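Local coordinates for protein 2-c-methyl-d-erythritol 4-phosphate cytidylyltransferase (PDB 2VSH) that catalyses the transfer of the cytidylyl group of CTP to D-ribitol 5-phosphate, giving CDP-activated ribitol for teichoic acid precursors, at residues Asn92-Ile97 and Lys177-Leu182. Numbering follows the deposited sequence. Where two conformers were deposited one is given.
Sequences NIIEAI and KDFMDL
I94 reaches from helix 86-100 to F179 and M180 of helix 176-184, a small apolar contact between two helices of the GT-A-like, Rossmann-type nucleotidyltransferase fold. It illustrates how one branched side chain can supply most of the contact on its side: the local axes stay 10.5 Å apart and cross at -130°, and just 189 Å² is buried.

The apolar packing divides between the two arms of I94, one of its two conformers being described. With CG1 beside the backbone N and chi2 extended, CD1 is carried outward to F179, coming obliquely upon the ring at 3.5 Å from CD1 of F179 and 4.0 Å from its CB. The other arm, CG2 of I94, lies 3.6 Å from CG of M180, and the two side chains run past each other in opposite directions. L103 also touches I94, while the F179 ring is nearly parallel to those of F174 and Y183 and touches N87, expected to line the CTP site, which is consistent with this packing bordering it.

Charged residues sit at the solvent side. Within helix 176-184, D181 OD2 receives K177 NZ at 2.8 Å through its syn lone pair, a salt bridge spanning one turn. Across the contact, E95 contributes the aliphatic part of its chain: M180, bent at chi2 and chi3 (-68° and -87°), crosses it at about a right angle and brings CE to 4.1 Å from CG of E95.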
loop_
_atom_site.group_PDB
_atom_site.type_symbol
_atom_site.label_atom_id
_atom_site.label_comp_id
_atom_site.label_asym_id
_atom_site.label_seq_id
_atom_site.Cartn_x
_atom_site.Cartn_y
_atom_site.Cartn_z
ATOM N N ASN A 92 -26.572 6.436 6.947
ATOM C CA ASN A 92 -27.164 7.765 6.813
ATOM C C ASN A 92 -27.571 8.057 5.376
ATOM O O ASN A 92 -28.658 8.596 5.127
ATOM C CB ASN A 92 -26.190 8.828 7.307
ATOM C CG ASN A 92 -26.181 8.951 8.796
ATOM O OD1 ASN A 92 -26.787 8.154 9.500
ATOM N ND2 ASN A 92 -25.499 9.957 9.293
ATOM N N ILE A 93 -26.701 7.673 4.444
ATOM C CA ILE A 93 -26.963 7.767 3.001
ATOM C C ILE A 93 -28.208 6.959 2.611
ATOM O O ILE A 93 -29.091 7.468 1.899
ATOM C CB ILE A 93 -25.691 7.372 2.171
ATOM C CG1 ILE A 93 -24.669 8.516 2.236
ATOM C CG2 ILE A 93 -26.033 7.060 0.699
ATOM C CD1 ILE A 93 -23.234 8.148 1.803
ATOM N N ILE A 94 -28.287 5.721 3.108
ATOM C CA ILE A 94 -29.401 4.839 2.781
ATOM C C ILE A 94 -30.707 5.430 3.330
ATOM O O ILE A 94 -31.746 5.378 2.662
ATOM C CB ILE A 94 -29.142 3.404 3.281
ATOM C CG1 ILE A 94 -28.010 2.757 2.463
ATOM C CG2 ILE A 94 -30.419 2.558 3.227
ATOM C CD1 ILE A 94 -27.491 1.447 3.030
ATOM N N GLU A 95 -30.638 6.017 4.524
ATOM C CA GLU A 95 -31.798 6.682 5.128
ATOM C C GLU A 95 -32.295 7.849 4.269
ATOM O O GLU A 95 -33.504 8.001 4.071
ATOM C CB GLU A 95 -31.502 7.120 6.571
ATOM C CG GLU A 95 -31.448 5.942 7.544
ATOM C CD GLU A 95 -31.061 6.330 8.960
ATOM O OE1 GLU A 95 -31.429 5.582 9.871
ATOM O OE2 GLU A 95 -30.393 7.373 9.170
ATOM N N ALA A 96 -31.365 8.661 3.769
ATOM C CA ALA A 96 -31.683 9.784 2.873
ATOM C C ALA A 96 -32.319 9.292 1.564
ATOM O O ALA A 96 -33.283 9.875 1.069
ATOM C CB ALA A 96 -30.429 10.598 2.581
ATOM N N ILE A 97 -31.768 8.212 1.020
ATOM C CA ILE A 97 -32.351 7.535 -0.135
ATOM C C ILE A 97 -33.792 7.087 0.138
ATOM O O ILE A 97 -34.696 7.326 -0.680
ATOM C CB ILE A 97 -31.505 6.306 -0.538
ATOM C CG1 ILE A 97 -30.172 6.740 -1.148
ATOM C CG2 ILE A 97 -32.285 5.409 -1.515
ATOM C CD1 ILE A 97 -29.173 5.601 -1.354
ATOM N N LYS A 177 -31.180 -2.350 1.425
ATOM C CA LYS A 177 -31.845 -3.136 2.478
ATOM C C LYS A 177 -30.894 -4.166 3.071
ATOM O O LYS A 177 -30.847 -4.325 4.304
ATOM C CB LYS A 177 -33.109 -3.830 1.942
ATOM C CG LYS A 177 -34.025 -4.454 3.012
ATOM C CD LYS A 177 -35.131 -5.307 2.370
ATOM C CE LYS A 177 -36.082 -5.971 3.402
ATOM N NZ LYS A 177 -35.435 -6.931 4.355
ATOM N N ASP A 178 -30.124 -4.834 2.200
ATOM C CA ASP A 178 -29.152 -5.830 2.627
ATOM C C ASP A 178 -28.119 -5.247 3.585
ATOM O O ASP A 178 -27.844 -5.845 4.631
ATOM C CB ASP A 178 -28.442 -6.469 1.438
ATOM C CG ASP A 178 -29.287 -7.527 0.748
ATOM O OD1 ASP A 178 -30.481 -7.684 1.105
ATOM O OD2 ASP A 178 -28.747 -8.191 -0.151
ATOM N N PHE A 179 -27.551 -4.091 3.244
ATOM C CA PHE A 179 -26.616 -3.437 4.156
ATOM C C PHE A 179 -27.283 -3.094 5.490
ATOM O O PHE A 179 -26.699 -3.327 6.545
ATOM C CB PHE A 179 -26.002 -2.176 3.540
ATOM C CG PHE A 179 -25.114 -1.421 4.488
ATOM C CD1 PHE A 179 -25.652 -0.461 5.347
ATOM C CD2 PHE A 179 -23.743 -1.682 4.538
ATOM C CE1 PHE A 179 -24.842 0.244 6.229
ATOM C CE2 PHE A 179 -22.920 -0.981 5.419
ATOM C CZ PHE A 179 -23.470 -0.025 6.272
ATOM N N MET A 180 -28.488 -2.526 5.443
ATOM C CA MET A 180 -29.200 -2.178 6.676
ATOM C C MET A 180 -29.436 -3.370 7.588
ATOM O O MET A 180 -29.135 -3.304 8.778
ATOM C CB MET A 180 -30.520 -1.455 6.388
ATOM C CG MET A 180 -30.327 -0.144 5.639
ATOM S SD MET A 180 -29.501 1.146 6.608
ATOM C CE MET A 180 -30.915 1.885 7.431
ATOM N N ASP A 181 -29.973 -4.456 7.031
ATOM C CA ASP A 181 -30.205 -5.669 7.794
ATOM C C ASP A 181 -28.946 -6.233 8.471
ATOM O O ASP A 181 -28.968 -6.543 9.659
ATOM C CB ASP A 181 -30.880 -6.725 6.907
ATOM C CG ASP A 181 -32.303 -6.338 6.526
ATOM O OD1 ASP A 181 -32.856 -5.421 7.179
ATOM O OD2 ASP A 181 -32.872 -6.940 5.589
ATOM N N LEU A 182 -27.857 -6.357 7.719
ATOM C CA LEU A 182 -26.625 -6.943 8.249
ATOM C C LEU A 182 -25.927 -6.033 9.254
ATOM O O LEU A 182 -25.470 -6.491 10.298
ATOM C CB LEU A 182 -25.660 -7.267 7.111
ATOM C CG LEU A 182 -26.080 -8.361 6.141
ATOM C CD1 LEU A 182 -24.947 -8.554 5.171
ATOM C CD2 LEU A 182 -26.420 -9.672 6.887
#